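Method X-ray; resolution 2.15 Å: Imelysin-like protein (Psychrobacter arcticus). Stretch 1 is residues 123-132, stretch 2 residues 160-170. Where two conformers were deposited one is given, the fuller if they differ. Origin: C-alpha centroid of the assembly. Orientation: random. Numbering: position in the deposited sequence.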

# COMPACT_ATOMS: atom_id res chain seq x y z
N SER A 123 0.31 -8.46 -15.41
CA SER A 123 -1.08 -8.67 -15.84
C SER A 123 -2.03 -7.81 -14.98
O SER A 123 -3.11 -8.28 -14.60
CB SER A 123 -1.45 -10.16 -15.76
OG SER A 123 -0.55 -10.94 -16.53
N MSE A 124 -1.59 -6.56 -14.66
CA MSE A 124 -2.23 -5.55 -13.79
C MSE A 124 -2.83 -6.17 -12.51
O MSE A 124 -3.90 -5.77 -12.05
CB MSE A 124 -3.28 -4.67 -14.54
CG MSE A 124 -4.41 -5.42 -15.24
SE MSE A 124 -5.78 -4.20 -15.94
CE MSE A 124 -6.94 -4.18 -14.39
N SER A 125 -2.10 -7.13 -11.91
CA SER A 125 -2.59 -7.82 -10.71
C SER A 125 -2.85 -6.86 -9.56
O SER A 125 -3.82 -7.07 -8.83
CB SER A 125 -1.63 -8.93 -10.29
OG SER A 125 -2.35 -9.93 -9.57
N ASN A 126 -2.06 -5.77 -9.42
CA ASN A 126 -2.22 -4.74 -8.37
C ASN A 126 -3.61 -4.07 -8.44
O ASN A 126 -4.15 -3.71 -7.39
CB ASN A 126 -1.12 -3.67 -8.46
CG ASN A 126 -1.02 -2.98 -9.80
OD1 ASN A 126 -1.34 -3.52 -10.86
ND2 ASN A 126 -0.54 -1.76 -9.79
N LEU A 127 -4.19 -3.90 -9.65
CA LEU A 127 -5.52 -3.32 -9.79
C LEU A 127 -6.60 -4.35 -9.41
O LEU A 127 -7.66 -3.97 -8.91
CB LEU A 127 -5.75 -2.72 -11.18
CG LEU A 127 -4.96 -1.42 -11.47
CD1 LEU A 127 -5.14 -0.98 -12.91
CD2 LEU A 127 -5.30 -0.28 -10.48
N TYR A 128 -6.30 -5.66 -9.56
CA TYR A 128 -7.18 -6.75 -9.12
C TYR A 128 -7.08 -6.88 -7.61
O TYR A 128 -8.00 -7.39 -6.98
CB TYR A 128 -6.83 -8.09 -9.80
CG TYR A 128 -7.32 -8.19 -11.24
CD1 TYR A 128 -8.58 -8.71 -11.53
CD2 TYR A 128 -6.51 -7.79 -12.30
CE1 TYR A 128 -9.04 -8.79 -12.85
CE2 TYR A 128 -6.95 -7.88 -13.62
CZ TYR A 128 -8.22 -8.37 -13.89
OH TYR A 128 -8.66 -8.45 -15.19
N ILE A 129 -5.96 -6.41 -7.02
CA ILE A 129 -5.70 -6.43 -5.58
C ILE A 129 -6.29 -5.16 -4.91
O ILE A 129 -6.93 -5.26 -3.86
CB ILE A 129 -4.18 -6.59 -5.29
CG1 ILE A 129 -3.70 -8.00 -5.69
CG2 ILE A 129 -3.85 -6.32 -3.81
CD1 ILE A 129 -2.21 -8.13 -5.90
N ASN A 130 -6.02 -3.98 -5.49
CA ASN A 130 -6.51 -2.71 -4.96
C ASN A 130 -6.78 -1.73 -6.10
O ASN A 130 -5.88 -1.00 -6.53
CB ASN A 130 -5.53 -2.11 -3.93
CG ASN A 130 -6.09 -0.92 -3.17
OD1 ASN A 130 -7.28 -0.84 -2.89
ND2 ASN A 130 -5.25 0.04 -2.83
N TYR A 131 -8.03 -1.72 -6.59
CA TYR A 131 -8.42 -0.83 -7.68
C TYR A 131 -8.59 0.58 -7.11
O TYR A 131 -9.64 0.92 -6.57
CB TYR A 131 -9.68 -1.31 -8.43
CG TYR A 131 -9.79 -0.69 -9.80
CD1 TYR A 131 -10.30 0.59 -9.97
CD2 TYR A 131 -9.27 -1.33 -10.92
CE1 TYR A 131 -10.31 1.21 -11.22
CE2 TYR A 131 -9.30 -0.74 -12.18
CZ TYR A 131 -9.82 0.53 -12.32
OH TYR A 131 -9.85 1.11 -13.57
N TYR A 132 -7.52 1.36 -7.19
CA TYR A 132 -7.45 2.71 -6.62
C TYR A 132 -6.45 3.58 -7.41
O TYR A 132 -5.38 3.09 -7.73
CB TYR A 132 -7.03 2.63 -5.13
CG TYR A 132 -7.06 3.95 -4.39
CD1 TYR A 132 -8.23 4.39 -3.77
CD2 TYR A 132 -5.95 4.78 -4.34
CE1 TYR A 132 -8.28 5.62 -3.12
CE2 TYR A 132 -5.98 6.00 -3.69
CZ TYR A 132 -7.16 6.42 -3.08
OH TYR A 132 -7.22 7.63 -2.45
N ASN A 160 -12.06 -13.88 -14.47
CA ASN A 160 -12.63 -13.41 -15.72
C ASN A 160 -13.54 -12.19 -15.49
O ASN A 160 -14.05 -11.61 -16.45
CB ASN A 160 -13.38 -14.54 -16.45
CG ASN A 160 -13.54 -14.29 -17.93
OD1 ASN A 160 -12.58 -13.99 -18.65
ND2 ASN A 160 -14.77 -14.41 -18.41
N GLU A 161 -13.71 -11.78 -14.22
CA GLU A 161 -14.50 -10.59 -13.90
C GLU A 161 -13.54 -9.39 -13.80
O GLU A 161 -12.33 -9.59 -13.59
CB GLU A 161 -15.33 -10.75 -12.60
CG GLU A 161 -16.35 -11.88 -12.64
CD GLU A 161 -17.44 -11.78 -13.69
OE1 GLU A 161 -17.89 -10.65 -14.00
OE2 GLU A 161 -17.88 -12.85 -14.19
N SER A 162 -14.05 -8.17 -13.97
CA SER A 162 -13.22 -6.97 -13.90
C SER A 162 -12.58 -6.77 -12.52
O SER A 162 -13.10 -7.25 -11.51
CB SER A 162 -14.01 -5.73 -14.31
OG SER A 162 -15.10 -5.46 -13.46
N ALA A 163 -11.42 -6.11 -12.50
CA ALA A 163 -10.63 -5.80 -11.31
C ALA A 163 -11.40 -4.91 -10.32
O ALA A 163 -11.20 -4.99 -9.11
CB ALA A 163 -9.34 -5.12 -11.74
N VAL A 164 -12.32 -4.11 -10.85
CA VAL A 164 -13.17 -3.13 -10.19
C VAL A 164 -14.19 -3.81 -9.20
O VAL A 164 -14.63 -3.16 -8.26
CB VAL A 164 -13.85 -2.32 -11.34
CG1 VAL A 164 -15.36 -2.19 -11.22
CG2 VAL A 164 -13.17 -0.98 -11.55
N VAL A 165 -14.52 -5.10 -9.41
CA VAL A 165 -15.52 -5.79 -8.59
C VAL A 165 -14.88 -6.77 -7.59
O VAL A 165 -15.57 -7.64 -7.05
CB VAL A 165 -16.61 -6.47 -9.47
CG1 VAL A 165 -17.35 -5.45 -10.31
CG2 VAL A 165 -16.03 -7.58 -10.35
N GLN A 166 -13.57 -6.62 -7.32
CA GLN A 166 -12.86 -7.51 -6.42
C GLN A 166 -11.71 -6.80 -5.68
O GLN A 166 -11.60 -5.57 -5.74
CB GLN A 166 -12.35 -8.75 -7.20
CG GLN A 166 -11.45 -8.40 -8.37
CD GLN A 166 -11.20 -9.58 -9.27
OE1 GLN A 166 -10.53 -10.55 -8.90
NE2 GLN A 166 -11.68 -9.48 -10.49
N GLY A 167 -10.87 -7.58 -5.01
CA GLY A 167 -9.73 -7.09 -4.24
C GLY A 167 -10.15 -6.40 -2.96
O GLY A 167 -11.30 -6.53 -2.51
N ILE A 168 -9.22 -5.62 -2.38
CA ILE A 168 -9.45 -4.86 -1.14
C ILE A 168 -10.69 -3.91 -1.26
O ILE A 168 -11.53 -4.01 -0.37
CB ILE A 168 -8.15 -4.13 -0.69
CG1 ILE A 168 -7.15 -5.18 -0.15
CG2 ILE A 168 -8.42 -3.05 0.38
CD1 ILE A 168 -5.78 -4.84 -0.32
N PRO A 169 -10.88 -3.06 -2.32
CA PRO A 169 -12.08 -2.20 -2.35
C PRO A 169 -13.39 -2.98 -2.58
O PRO A 169 -14.45 -2.52 -2.12
CB PRO A 169 -11.81 -1.24 -3.49
CG PRO A 169 -10.86 -1.96 -4.38
CD PRO A 169 -10.00 -2.77 -3.47
N GLY A 170 -13.32 -4.12 -3.27
CA GLY A 170 -14.47 -4.99 -3.51
C GLY A 170 -14.96 -5.59 -2.19
O GLY A 170 -16.15 -5.55 -1.89
O HOH W 1 -9.35 -4.17 -6.53
O HOH W 2 -8.62 -10.22 -6.91
O HOH W 3 -10.94 -9.73 -15.92

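Y128, A163 and Y131 cover the most surface in this contact, which buries 536 Å² counting both sides. A163 sits between the two tyrosines.

A163 points its CB toward the first stretch. The methyl lies over one face of the Y128 ring, 3.6 Å from A163 CB to the centroid of that ring and 10° off its normal, a CH-pi contact. The same A163 CB is 3.9 Å from Y131 CD2 and 3.5 Å from L127 O. M124 is exposed; its CE, the methyl end of a selenomethionine, reaches A163 CB at 3.7 Å. A small side chain suits this place, because the backbones are close: the CA atoms of Y128 and A163 are 4.2 Å apart.

The CA-to-CB bond of Y128 points sideways, but chi1 in the m well brings the ring nearer the second stretch. Polar atoms lie at the ring edge. Y128 CE1 is 3.5 Å from E161 O, and Y128 CD1 is 3.4 Å from Q166 NE2. The ring turns a face to A163, while its hydroxyl finds a polar partner in water 3. Water 3 links Y128 OH, at 2.7 Å, to E161 O, also at 2.7 Å. Within its own stretch, Q166 NE2 donates a hydrogen bond to S162 O at 2.8 Å. Water 2 donates to Q166 OE1 at 2.8 Å and to Y128 O at 2.9 Å.

Y131 points toward the second stretch, with chi1 in the t well. V164 CG2 lies over one face of its ring, 3.5 Å from the Y131 ring centroid and 9° off the normal, a second CH-pi contact. P169 packs beside the backbone here, with P169 CG 3.6 Å from Y131 N. That nitrogen donates to water 1: Y131 N to the water O is 2.8 Å. Water 1 is also within hydrogen-bonding distance of L127 O, at 2.9 Å, and Q166 O, at 2.8 Å, so it joins both backbones.

One direct hydrogen bond crosses between the stretches. I168 N donates to I129 O at 2.8 Å, with a nearly straight angle of 167°. G167 CA lies 3.3 Å from Y128 O and 3.4 Å from I129 O. A CB on G167 would clash with both oxygens, and its positive phi also favours glycine. I168 points toward the first stretch and is buried; I168 CD1 meets I129 CG2 at 4.3 Å.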